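Local structure of AA9 family lytic polysaccharide monooxygenase B (Heterobasidion irregulare TC 32-1, 5NNS) at residues V85-A90 against K108-G113; W78-G83 against L155-T160; G94-A99 against N148-H153; A63-G68 against T138-S143. The protein depolymerises crystalline and amorphous polysaccharides such as cellulose with a copper-dependent oxidative reaction that cleaves glycosidic bonds and yields C1-oxidised products. All coordinates share one frame; numbering follows the deposited sequence.

Contact 1: residues V85-A90 against K108-G113. With AKR (acrylic acid), chain N.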
loop_
_atom_site.group_PDB
_atom_site.type_symbol
_atom_site.label_atom_id
_atom_site.label_comp_id
_atom_site.label_asym_id
_atom_site.label_seq_id
_atom_site.Cartn_x
_atom_site.Cartn_y
_atom_site.Cartn_z
ATOM N N VAL A 85 3.790 -4.253 6.792
ATOM C CA VAL A 85 3.325 -4.160 5.404
ATOM C C VAL A 85 1.815 -4.011 5.459
ATOM O O VAL A 85 1.167 -4.699 6.242
ATOM C CB VAL A 85 3.644 -5.438 4.596
ATOM C CG1 VAL A 85 3.140 -5.312 3.159
ATOM C CG2 VAL A 85 5.140 -5.752 4.641
ATOM N N MET A 86 1.261 -3.129 4.629
ATOM C CA MET A 86 -0.188 -2.917 4.576
ATOM C C MET A 86 -0.647 -2.861 3.135
ATOM O O MET A 86 0.028 -2.270 2.284
ATOM C CB MET A 86 -0.569 -1.618 5.292
ATOM C CG MET A 86 -0.320 -1.656 6.791
ATOM S SD MET A 86 -0.451 -0.021 7.527
ATOM C CE MET A 86 1.129 0.681 7.038
ATOM N N VAL A 87 -1.792 -3.481 2.868
ATOM C CA VAL A 87 -2.424 -3.432 1.555
ATOM C C VAL A 87 -3.816 -2.827 1.723
ATOM O O VAL A 87 -4.625 -3.318 2.505
ATOM C CB VAL A 87 -2.475 -4.822 0.896
ATOM C CG1 VAL A 87 -2.935 -4.716 -0.554
ATOM C CG2 VAL A 87 -1.100 -5.483 0.972
ATOM N N TYR A 88 -4.057 -1.727 1.014
ATOM C CA TYR A 88 -5.327 -1.011 1.042
ATOM C C TYR A 88 -5.995 -1.098 -0.325
ATOM O O TYR A 88 -5.332 -1.325 -1.350
ATOM C CB TYR A 88 -5.112 0.477 1.351
ATOM C CG TYR A 88 -4.785 0.851 2.782
ATOM C CD1 TYR A 88 -3.491 0.709 3.287
ATOM C CD2 TYR A 88 -5.758 1.403 3.624
ATOM C CE1 TYR A 88 -3.180 1.080 4.589
ATOM C CE2 TYR A 88 -5.455 1.778 4.931
ATOM C CZ TYR A 88 -4.166 1.615 5.406
ATOM O OH TYR A 88 -3.859 1.982 6.697
ATOM N N MET A 89 -7.308 -0.887 -0.331
ATOM C CA MET A 89 -8.036 -0.577 -1.553
ATOM C C MET A 89 -9.008 0.579 -1.327
ATOM O O MET A 89 -9.356 0.907 -0.191
ATOM C CB MET A 89 -8.807 -1.793 -2.048
ATOM C CG MET A 89 -7.952 -2.964 -2.492
ATOM S SD MET A 89 -9.046 -4.340 -2.887
ATOM C CE MET A 89 -9.637 -3.841 -4.503
ATOM N N ALA A 90 -9.438 1.182 -2.429
ATOM C CA ALA A 90 -10.420 2.259 -2.408
ATOM C C ALA A 90 -11.214 2.249 -3.694
ATOM O O ALA A 90 -10.635 2.138 -4.768
ATOM C CB ALA A 90 -9.723 3.602 -2.253
ATOM N N LYS A 108 -8.565 -1.403 4.370
ATOM C CA LYS A 108 -7.396 -2.268 4.479
ATOM C C LYS A 108 -7.805 -3.737 4.282
ATOM O O LYS A 108 -8.689 -4.233 4.980
ATOM C CB LYS A 108 -6.790 -2.068 5.860
ATOM C CG LYS A 108 -5.388 -2.608 6.034
ATOM C CD LYS A 108 -4.918 -2.449 7.471
ATOM C CE LYS A 108 -4.548 -1.009 7.821
ATOM N NZ LYS A 108 -4.181 -0.859 9.258
ATOM N N ILE A 109 -7.181 -4.415 3.317
ATOM C CA ILE A 109 -7.486 -5.835 3.043
ATOM C C ILE A 109 -6.462 -6.813 3.615
ATOM O O ILE A 109 -6.762 -7.997 3.768
ATOM C CB ILE A 109 -7.698 -6.131 1.536
ATOM C CG1 ILE A 109 -6.452 -5.807 0.700
ATOM C CG2 ILE A 109 -8.923 -5.381 1.026
ATOM C CD1 ILE A 109 -6.491 -6.425 -0.683
ATOM N N ASN A 110 -5.260 -6.327 3.924
ATOM C CA ASN A 110 -4.213 -7.180 4.464
ATOM C C ASN A 110 -3.163 -6.348 5.186
ATOM O O ASN A 110 -2.802 -5.266 4.728
ATOM C CB ASN A 110 -3.565 -7.990 3.333
ATOM C CG ASN A 110 -2.412 -8.855 3.818
ATOM O OD1 ASN A 110 -1.256 -8.537 3.575
ATOM N ND2 ASN A 110 -2.725 -9.934 4.524
ATOM N N GLN A 111 -2.689 -6.849 6.318
ATOM C CA GLN A 111 -1.493 -6.302 6.944
ATOM C C GLN A 111 -0.776 -7.369 7.750
ATOM O O GLN A 111 -1.396 -8.330 8.210
ATOM C CB GLN A 111 -1.843 -5.126 7.856
ATOM C CG GLN A 111 -2.641 -5.520 9.095
ATOM C CD GLN A 111 -3.132 -4.334 9.885
ATOM O OE1 GLN A 111 -2.756 -3.191 9.609
ATOM N NE2 GLN A 111 -3.949 -4.596 10.903
ATOM N N VAL A 112 0.535 -7.197 7.894
ATOM C CA VAL A 112 1.337 -8.007 8.803
ATOM C C VAL A 112 2.336 -7.067 9.462
ATOM O O VAL A 112 3.141 -6.431 8.776
ATOM C CB VAL A 112 2.076 -9.165 8.089
ATOM C CG1 VAL A 112 2.807 -10.040 9.106
ATOM C CG2 VAL A 112 1.109 -10.031 7.287
ATOM N N GLY A 113 2.257 -6.975 10.786
ATOM C CA GLY A 113 3.123 -6.111 11.577
ATOM C C GLY A 113 4.178 -6.950 12.260
ATOM O O GLY A 113 4.906 -7.696 11.597
HETATM C CA AKR N . -5.553 -3.453 14.065
HETATM C CB AKR N . -6.400 -3.391 15.082
HETATM C C AKR N . -5.149 -2.241 13.311
HETATM O O AKR N . -5.608 -1.123 13.628
HETATM O OXT AKR N . -4.345 -2.346 12.360
#
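The phenol ring of Tyr88 has the aliphatic chain of Lys108 across one face: CB stands 4.1 Å above the ring plane, displaced toward the rim, and CE reaches the phenolic end, 3.3 Å from Tyr88 OH. That hydroxyl also makes a weak hydrogen bond with Tyr195 OH. CG of Lys108 is anti to the backbone N (chi1 -165°), and a bend at chi3 brings NZ round to the amide of Gln111, where it donates to OE1 at 2.8 Å. Pro218 O and Pro220 O also accept from this ammonium group, which makes it a tie to the C-terminal tail. The other end of the same amide, Gln111 NE2, donates to OXT of the bound acrylic acid at 2.7 Å. An alanine in place of Tyr88 would probably open a gap beside the Lys108 methylenes, though the ammonium end would still be held, and leave Tyr195 OH without this partner. The two segments are adjacent antiparallel strands in the larger sheet of the immunoglobulin-like AA9 beta-sandwich. Their pairing is interrupted by a classic beta bulge: Ile109 and Asn110 both face Val87, whose carbonyl accepts from Ile109 N at 2.9 Å and weakly from Asn110 N. Val87 N returns a bond to Asn110 O at 2.8 Å, and Val85 and Val112 exchange two backbone hydrogen bonds. On the face carrying Val85, Val87 and Val112, Asn110 OD1 accepts from Trp136 NE1 of strand 135-139. Val87 CG1 packs against CG1 of Ile109 at 3.9 Å, while CD1 of the same isoleucine meets the sulfur of Met89.

Contact 2: residues W78-G83 against L155-T160; sequences WPHTIG and LLAIHT. With CU (copper (II) ion), chain E.
Ile82 O is gripped by two donors, the backbone N of Ile158 at 3.0 Å in a nearly straight bond (171°) and a water at 2.7 Å. The same water lies 2.7 Å from His159 ND1 and so bridges the loop carbonyl to the imidazole, which would help to fix the rotation of that ring. His159 stacks on His80 in an offset arrangement, centroids 4.0 Å apart and planes inclined by 20°, with His159 CE1 over the centre of the His80 ring. CG of His159 sits between the backbone N and the carbonyl carbon (chi1 58°), folding the ring back over its partner. His80 NE2 binds the copper at 2.1 Å, in the histidine brace completed by His1; Tyr167 is the third protein residue of the site. His159 is probably an O2-binding residue, as in related enzymes, so the stack probably joins the first and second shells of the active site. Leu155 CD1 meets the six-membered ring of Trp78 over its face, 3.6 Å from the centroid, while Pro79 CD and His80 CD2 lie over the opposite face. Gly83 CA makes a CA-H...O contact with Leu156 O (3.2 Å), and a beta carbon here would run into that oxygen. Trp78 also packs against Met126 and Val130 of helix 125-131, and Leu155 against Leu129, while strand 165-176 supplies Tyr167 beside His80 and Gln165 beside His159.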
loop_
_atom_site.group_PDB
_atom_site.type_symbol
_atom_site.label_atom_id
_atom_site.label_comp_id
_atom_site.label_asym_id
_atom_site.label_seq_id
_atom_site.Cartn_x
_atom_site.Cartn_y
_atom_site.Cartn_z
ATOM N N TRP A 78 14.737 -4.853 -1.472
ATOM C CA TRP A 78 14.308 -3.929 -0.433
ATOM C C TRP A 78 15.294 -3.959 0.738
ATOM O O TRP A 78 15.581 -5.045 1.269
ATOM C CB TRP A 78 12.888 -4.273 0.026
ATOM C CG TRP A 78 12.322 -3.306 1.003
ATOM C CD1 TRP A 78 12.069 -3.535 2.311
ATOM C CD2 TRP A 78 11.946 -1.951 0.749
ATOM N NE1 TRP A 78 11.571 -2.400 2.906
ATOM C CE2 TRP A 78 11.484 -1.412 1.963
ATOM C CE3 TRP A 78 11.976 -1.134 -0.384
ATOM C CZ2 TRP A 78 11.034 -0.090 2.077
ATOM C CZ3 TRP A 78 11.529 0.173 -0.272
ATOM C CH2 TRP A 78 11.072 0.683 0.951
ATOM N N PRO A 79 15.837 -2.783 1.121
ATOM C CA PRO A 79 16.898 -2.734 2.147
ATOM C C PRO A 79 16.456 -2.699 3.616
ATOM O O PRO A 79 17.305 -2.837 4.491
ATOM C CB PRO A 79 17.641 -1.441 1.806
ATOM C CG PRO A 79 16.578 -0.567 1.226
ATOM C CD PRO A 79 15.656 -1.472 0.470
ATOM N N HIS A 80 15.168 -2.515 3.892
ATOM C CA HIS A 80 14.705 -2.368 5.269
ATOM C C HIS A 80 13.903 -3.574 5.732
ATOM O O HIS A 80 13.217 -4.216 4.943
ATOM C CB HIS A 80 13.929 -1.070 5.408
ATOM C CG HIS A 80 14.716 0.120 4.973
ATOM N ND1 HIS A 80 15.980 0.385 5.452
ATOM C CD2 HIS A 80 14.443 1.091 4.071
ATOM C CE1 HIS A 80 16.442 1.484 4.880
ATOM N NE2 HIS A 80 15.532 1.927 4.034
ATOM N N THR A 81 14.033 -3.898 7.013
ATOM C CA THR A 81 13.461 -5.119 7.568
ATOM C C THR A 81 12.517 -4.916 8.762
ATOM O O THR A 81 11.886 -5.876 9.192
ATOM C CB THR A 81 14.595 -6.070 7.974
ATOM O OG1 THR A 81 15.539 -5.365 8.792
ATOM C CG2 THR A 81 15.295 -6.586 6.739
ATOM N N ILE A 82 12.390 -3.689 9.264
ATOM C CA ILE A 82 11.627 -3.418 10.487
ATOM C C ILE A 82 10.433 -2.499 10.198
ATOM O O ILE A 82 10.601 -1.324 9.876
ATOM C CB ILE A 82 12.523 -2.792 11.575
ATOM C CG1 ILE A 82 13.689 -3.730 11.919
ATOM C CG2 ILE A 82 11.716 -2.471 12.828
ATOM C CD1 ILE A 82 14.874 -3.031 12.565
ATOM N N GLY A 83 9.235 -3.067 10.306
ATOM C CA GLY A 83 7.973 -2.336 10.209
ATOM C C GLY A 83 6.891 -3.159 9.518
ATOM O O GLY A 83 7.177 -4.239 8.997
ATOM N N LEU A 155 4.643 0.253 2.763
ATOM C CA LEU A 155 5.645 -0.191 3.716
ATOM C C LEU A 155 5.897 0.953 4.663
ATOM O O LEU A 155 6.084 2.092 4.228
ATOM C CB LEU A 155 6.937 -0.569 3.000
ATOM C CG LEU A 155 6.827 -1.646 1.918
ATOM C CD1 LEU A 155 8.210 -2.012 1.400
ATOM C CD2 LEU A 155 6.112 -2.893 2.413
ATOM N N LEU A 156 5.874 0.656 5.956
ATOM C CA LEU A 156 6.174 1.636 6.986
ATOM C C LEU A 156 7.448 1.163 7.665
ATOM O O LEU A 156 7.402 0.309 8.541
ATOM C CB LEU A 156 5.010 1.760 7.976
ATOM C CG LEU A 156 5.246 2.543 9.275
ATOM C CD1 LEU A 156 5.868 3.905 9.009
ATOM C CD2 LEU A 156 3.956 2.673 10.078
ATOM N N ALA A 157 8.580 1.706 7.224
ATOM C CA ALA A 157 9.877 1.415 7.818
ATOM C C ALA A 157 10.080 2.306 9.040
ATOM O O ALA A 157 10.012 3.527 8.925
ATOM C CB ALA A 157 10.991 1.634 6.804
ATOM N N ILE A 158 10.337 1.686 10.193
ATOM C CA ILE A 158 10.443 2.393 11.483
ATOM C C ILE A 158 11.792 2.144 12.183
ATOM O O ILE A 158 11.890 2.154 13.415
ATOM C CB ILE A 158 9.251 2.041 12.412
ATOM C CG1 ILE A 158 9.195 0.540 12.739
ATOM C CG2 ILE A 158 7.952 2.488 11.762
ATOM C CD1 ILE A 158 8.116 0.180 13.741
ATOM N N HIS A 159 12.820 1.941 11.364
ATOM C CA HIS A 159 14.191 1.727 11.816
ATOM C C HIS A 159 14.902 3.003 12.282
ATOM O O HIS A 159 15.921 2.906 12.972
ATOM C CB HIS A 159 15.027 1.060 10.710
ATOM C CG HIS A 159 15.068 1.837 9.433
ATOM N ND1 HIS A 159 14.076 1.748 8.479
ATOM C CD2 HIS A 159 15.966 2.730 8.960
ATOM C CE1 HIS A 159 14.365 2.549 7.469
ATOM N NE2 HIS A 159 15.510 3.151 7.734
ATOM N N THR A 160 14.405 4.177 11.880
ATOM C CA THR A 160 14.947 5.462 12.356
ATOM C C THR A 160 14.062 6.023 13.457
ATOM O O THR A 160 12.877 6.259 13.234
ATOM C CB THR A 160 15.040 6.492 11.219
ATOM O OG1 THR A 160 15.857 5.957 10.184
ATOM C CG2 THR A 160 15.652 7.807 11.694
HETATM CU CU CU E . 15.344 3.488 2.606
HETATM O O HOH W 1 12.906 -0.636 8.701
#

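Contact 3: residues G94-A99 against N148-H153; sequences GDCTTA and NYILRH. With NA (sodium ion), chain P.
Asn148 and Gly94 join the start of strand 147-157 to a loop at one end of the AA9 beta-sandwich, closed by the Cys92-Cys96 disulfide and followed by a type I beta turn from Cys96 to Ala99. The polar link is a hydrogen bond from Asn148 ND2 to Gly94 O, 2.7 Å long but bent to 138° at the hydrogen, with the donor 45° out of the carbonyl plane. CG of Asn148 lies beside its own backbone N (chi1 -55°), which turns the amide toward the loop. A leucine in place of Asn148 would probably leave the Gly94 carbonyl without this donor and the loop less firmly tied to the strand. Packing is carried by Cys96: its SG rests 3.7 Å from Asn148 CB and close to the backbone of Tyr149, while its CB meets Ile150 CD1 at 4.1 Å. Backbone bonding closes the turn, Ala99 N donating to Cys96 O. The metal contacts lie on the loop side, where a sodium ion takes Asp95 OD1 and three waters as ligands. One of these waters, 2.6 Å from the sodium, also accepts from Cys96 N at 2.7 Å.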
loop_
_atom_site.group_PDB
_atom_site.type_symbol
_atom_site.label_atom_id
_atom_site.label_comp_id
_atom_site.label_asym_id
_atom_site.label_seq_id
_atom_site.Cartn_x
_atom_site.Cartn_y
_atom_site.Cartn_z
ATOM N N GLY A 94 -16.283 6.062 -9.942
ATOM C CA GLY A 94 -16.190 6.548 -11.318
ATOM C C GLY A 94 -14.953 5.983 -11.994
ATOM O O GLY A 94 -14.568 4.841 -11.736
ATOM N N ASP A 95 -14.332 6.781 -12.856
ATOM C CA ASP A 95 -13.076 6.410 -13.515
ATOM C C ASP A 95 -11.909 6.647 -12.542
ATOM O O ASP A 95 -11.824 7.714 -11.931
ATOM C CB ASP A 95 -12.899 7.251 -14.791
ATOM C CG ASP A 95 -11.736 6.783 -15.671
ATOM O OD1 ASP A 95 -11.244 5.642 -15.508
ATOM O OD2 ASP A 95 -11.317 7.559 -16.562
ATOM N N CYS A 96 -11.026 5.660 -12.387
ATOM C CA CYS A 96 -9.830 5.812 -11.530
ATOM C C CYS A 96 -8.821 6.791 -12.116
ATOM O O CYS A 96 -8.181 7.546 -11.382
ATOM C CB CYS A 96 -9.131 4.472 -11.284
ATOM S SG CYS A 96 -10.039 3.307 -10.249
ATOM N N THR A 97 -8.694 6.770 -13.440
ATOM C CA THR A 97 -7.785 7.646 -14.177
ATOM C C THR A 97 -8.000 9.132 -13.851
ATOM O O THR A 97 -7.035 9.891 -13.775
ATOM C CB THR A 97 -7.934 7.396 -15.697
ATOM O OG1 THR A 97 -7.913 5.983 -15.956
ATOM C CG2 THR A 97 -6.823 8.069 -16.497
ATOM N N THR A 98 -9.257 9.532 -13.649
ATOM C CA THR A 98 -9.607 10.928 -13.335
ATOM C C THR A 98 -9.847 11.199 -11.833
ATOM O O THR A 98 -10.145 12.331 -11.453
ATOM C CB THR A 98 -10.859 11.359 -14.128
ATOM O OG1 THR A 98 -11.996 10.606 -13.691
ATOM C CG2 THR A 98 -10.652 11.128 -15.614
ATOM N N ALA A 99 -9.706 10.172 -10.991
ATOM C CA ALA A 99 -9.991 10.284 -9.556
ATOM C C ALA A 99 -8.835 10.935 -8.810
ATOM O O ALA A 99 -7.675 10.623 -9.072
ATOM C CB ALA A 99 -10.275 8.908 -8.969
ATOM N N ASN A 148 -14.551 -0.017 -9.985
ATOM C CA ASN A 148 -13.230 0.530 -10.244
ATOM C C ASN A 148 -12.580 0.871 -8.905
ATOM O O ASN A 148 -13.172 1.598 -8.092
ATOM C CB ASN A 148 -13.349 1.774 -11.117
ATOM C CG ASN A 148 -14.115 1.510 -12.400
ATOM O OD1 ASN A 148 -13.838 0.542 -13.112
ATOM N ND2 ASN A 148 -15.086 2.370 -12.701
ATOM N N TYR A 149 -11.380 0.331 -8.683
ATOM C CA TYR A 149 -10.667 0.454 -7.410
ATOM C C TYR A 149 -9.190 0.773 -7.604
ATOM O O TYR A 149 -8.570 0.310 -8.569
ATOM C CB TYR A 149 -10.736 -0.859 -6.627
ATOM C CG TYR A 149 -12.096 -1.251 -6.127
ATOM C CD1 TYR A 149 -12.987 -1.935 -6.950
ATOM C CD2 TYR A 149 -12.489 -0.973 -4.813
ATOM C CE1 TYR A 149 -14.236 -2.318 -6.493
ATOM C CE2 TYR A 149 -13.740 -1.350 -4.343
ATOM C CZ TYR A 149 -14.611 -2.025 -5.187
ATOM O OH TYR A 149 -15.849 -2.404 -4.730
ATOM N N ILE A 150 -8.628 1.542 -6.671
ATOM C CA ILE A 150 -7.179 1.600 -6.503
ATOM C C ILE A 150 -6.759 0.447 -5.586
ATOM O O ILE A 150 -7.459 0.145 -4.622
ATOM C CB ILE A 150 -6.713 2.920 -5.859
ATOM C CG1 ILE A 150 -7.130 4.130 -6.704
ATOM C CG2 ILE A 150 -5.200 2.911 -5.649
ATOM C CD1 ILE A 150 -6.571 4.156 -8.116
ATOM N N LEU A 151 -5.631 -0.186 -5.905
ATOM C CA LEU A 151 -4.976 -1.162 -5.037
ATOM C C LEU A 151 -3.677 -0.533 -4.565
ATOM O O LEU A 151 -2.818 -0.198 -5.388
ATOM C CB LEU A 151 -4.663 -2.451 -5.801
ATOM C CG LEU A 151 -3.867 -3.536 -5.056
ATOM C CD1 LEU A 151 -4.702 -4.099 -3.918
ATOM C CD2 LEU A 151 -3.422 -4.643 -6.006
ATOM N N ARG A 152 -3.526 -0.416 -3.247
ATOM C CA ARG A 152 -2.469 0.376 -2.637
ATOM C C ARG A 152 -1.594 -0.501 -1.740
ATOM O O ARG A 152 -2.108 -1.136 -0.816
ATOM C CB ARG A 152 -3.103 1.517 -1.827
ATOM C CG ARG A 152 -2.172 2.220 -0.843
ATOM C CD ARG A 152 -2.820 3.446 -0.238
ATOM N NE ARG A 152 -1.831 4.356 0.337
ATOM C CZ ARG A 152 -1.342 4.290 1.577
ATOM N NH1 ARG A 152 -1.732 3.345 2.428
ATOM N NH2 ARG A 152 -0.449 5.193 1.969
ATOM N N HIS A 153 -0.283 -0.523 -2.009
ATOM C CA HIS A 153 0.689 -1.215 -1.144
ATOM C C HIS A 153 1.508 -0.189 -0.385
ATOM O O HIS A 153 1.912 0.823 -0.956
ATOM C CB HIS A 153 1.617 -2.116 -1.957
ATOM C CG HIS A 153 0.925 -3.295 -2.558
ATOM N ND1 HIS A 153 0.178 -3.207 -3.710
ATOM C CD2 HIS A 153 0.845 -4.585 -2.154
ATOM C CE1 HIS A 153 -0.330 -4.394 -3.994
ATOM N NE2 HIS A 153 0.065 -5.251 -3.070
HETATM NA NA NA P . -9.945 3.582 -16.080
HETATM O O HOH W 2 -11.325 3.417 -13.896
HETATM O O HOH W 3 -8.814 2.001 -17.308
HETATM O O HOH W 4 -11.254 2.968 -17.913
#

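Contact 4: residues A63-G68 against T138-S143; sequences ATVAAG and TSIPSS
Ser139, at the end of strand 135-139, brings its CB to 3.9 Å from Gly68 O and borders the contact on its exposed side. Ile140 follows and carries most of the packing. Its CG1 lies beside its own backbone N (chi1 -68°), and the extended branch sends CD1 to Val65 CG2, 3.5 Å away, the two side chains crossing at about a right angle. This is tighter than usual van der Waals contact between carbons. The other branch of the isoleucine, CG2, lies 4.1 Å from Ala67 CA, so that Ile140 spans from Val65 to Ala67. Its carbonyl O accepts from Gly68 N at 2.9 Å, a weak bond because the angle at the hydrogen is only 129°. The CB of Pro141 points away from residues 63-68, and its ring packs against Ile109 of strand 106-116, but its carbonyl O comes within 3.5 Å of Ala67 CB. Ser142 O approaches the same methyl, which therefore rests against two successive carbonyl oxygens. Beyond it, Ser142 OG stands 3.9 Å from Gly68 CA, beside a glycine whose backbone angles would jam a side chain against the preceding carbonyl. Val65 also touches Leu9 of strand 4-9, and Ile140 reaches Leu173 of strand 165-176. The contact thus brings together the ends of two outermost strands, 63-66 of the larger sheet and 135-139 of the smaller one: sheet-to-sheet packing at the margin of a beta-sandwich, here the immunoglobulin-like fold of AA9 enzymes.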
loop_
_atom_site.group_PDB
_atom_site.type_symbol
_atom_site.label_atom_id
_atom_site.label_comp_id
_atom_site.label_asym_id
_atom_site.label_seq_id
_atom_site.Cartn_x
_atom_site.Cartn_y
_atom_site.Cartn_z
ATOM N N ALA A 63 -5.864 -2.860 -14.464
ATOM C CA ALA A 63 -5.839 -4.323 -14.498
ATOM C C ALA A 63 -7.222 -4.856 -14.171
ATOM O O ALA A 63 -7.764 -4.558 -13.108
ATOM C CB ALA A 63 -4.824 -4.862 -13.508
ATOM N N THR A 64 -7.798 -5.634 -15.086
ATOM C CA THR A 64 -9.080 -6.291 -14.835
ATOM C C THR A 64 -8.837 -7.615 -14.125
ATOM O O THR A 64 -8.066 -8.442 -14.610
ATOM C CB THR A 64 -9.871 -6.524 -16.132
ATOM O OG1 THR A 64 -9.984 -5.283 -16.836
ATOM C CG2 THR A 64 -11.269 -7.058 -15.827
ATOM N N VAL A 65 -9.486 -7.791 -12.969
ATOM C CA VAL A 65 -9.328 -8.983 -12.124
ATOM C C VAL A 65 -10.636 -9.311 -11.410
ATOM O O VAL A 65 -11.388 -8.413 -11.043
ATOM C CB VAL A 65 -8.202 -8.815 -11.060
ATOM C CG1 VAL A 65 -6.832 -8.831 -11.714
ATOM C CG2 VAL A 65 -8.367 -7.545 -10.233
ATOM N N ALA A 66 -10.900 -10.598 -11.210
ATOM C CA ALA A 66 -12.074 -11.026 -10.451
ATOM C C ALA A 66 -11.838 -10.774 -8.968
ATOM O O ALA A 66 -10.698 -10.819 -8.491
ATOM C CB ALA A 66 -12.364 -12.499 -10.687
ATOM N N ALA A 67 -12.916 -10.491 -8.244
ATOM C CA ALA A 67 -12.866 -10.446 -6.795
ATOM C C ALA A 67 -12.571 -11.874 -6.360
ATOM O O ALA A 67 -13.132 -12.812 -6.925
ATOM C CB ALA A 67 -14.188 -9.946 -6.224
ATOM N N GLY A 68 -11.664 -12.038 -5.396
ATOM C CA GLY A 68 -11.137 -13.360 -5.025
ATOM C C GLY A 68 -9.753 -13.636 -5.599
ATOM O O GLY A 68 -9.035 -14.493 -5.076
ATOM N N THR A 138 -1.364 -11.252 -1.572
ATOM C CA THR A 138 -2.622 -11.379 -0.839
ATOM C C THR A 138 -3.774 -11.361 -1.851
ATOM O O THR A 138 -3.571 -10.996 -3.007
ATOM C CB THR A 138 -2.790 -10.248 0.206
ATOM O OG1 THR A 138 -4.001 -10.449 0.946
ATOM C CG2 THR A 138 -2.844 -8.877 -0.452
ATOM N N SER A 139 -4.971 -11.764 -1.431
ATOM C CA SER A 139 -6.114 -11.855 -2.349
ATOM C C SER A 139 -7.033 -10.649 -2.219
ATOM O O SER A 139 -7.177 -10.091 -1.137
ATOM C CB SER A 139 -6.924 -13.122 -2.079
ATOM O OG SER A 139 -6.144 -14.278 -2.301
ATOM N N ILE A 140 -7.645 -10.251 -3.329
ATOM C CA ILE A 140 -8.738 -9.278 -3.306
ATOM C C ILE A 140 -9.930 -9.984 -2.654
ATOM O O ILE A 140 -10.221 -11.131 -3.008
ATOM C CB ILE A 140 -9.098 -8.792 -4.723
ATOM C CG1 ILE A 140 -7.947 -7.956 -5.289
ATOM C CG2 ILE A 140 -10.394 -7.983 -4.710
ATOM C CD1 ILE A 140 -7.973 -7.822 -6.794
ATOM N N PRO A 141 -10.602 -9.328 -1.683
ATOM C CA PRO A 141 -11.722 -10.011 -1.017
ATOM C C PRO A 141 -12.778 -10.588 -1.981
ATOM O O PRO A 141 -13.283 -9.862 -2.850
ATOM C CB PRO A 141 -12.317 -8.914 -0.132
ATOM C CG PRO A 141 -11.142 -8.059 0.214
ATOM C CD PRO A 141 -10.247 -8.069 -0.998
ATOM N N SER A 142 -13.079 -11.883 -1.815
ATOM C CA SER A 142 -14.036 -12.626 -2.664
ATOM C C SER A 142 -15.389 -11.936 -2.827
ATOM O O SER A 142 -15.963 -11.948 -3.917
ATOM C CB SER A 142 -14.278 -14.028 -2.091
ATOM O OG SER A 142 -13.068 -14.757 -1.967
ATOM N N SER A 143 -15.873 -11.326 -1.743
ATOM C CA SER A 143 -17.191 -10.685 -1.702
ATOM C C SER A 143 -17.269 -9.253 -2.255
ATOM O O SER A 143 -18.377 -8.724 -2.417
ATOM C CB SER A 143 -17.686 -10.658 -0.257
ATOM O OG SER A 143 -16.836 -9.848 0.538
#

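How the contacts relate
Contacts 1 and 2 are largely buried, whereas contacts 3 and 4 lie partly exposed toward the end of the sandwich away from the copper. Strand 147-157 serves both contact 2 and contact 3, whose centres are about 27 Å apart, and is the sheet neighbour of strand 85-91, so probable backbone bonds such as Tyr88 N to Arg152 O join contacts 1 and 3. Antiparallel backbone bonding, broken by one bulge, dominates contact 1; contact 2 relies on one backbone bond, a bridging water and ring stacking beside the copper; contact 3 on a side-chain amide bond and the packing of a disulfide-bonded cysteine; contact 4 on apolar packing with one weak bond. Contacts 1 and 4 meet between the sheets through Asn110 and Thr138. Val85 and Leu155 join contacts 1 and 2.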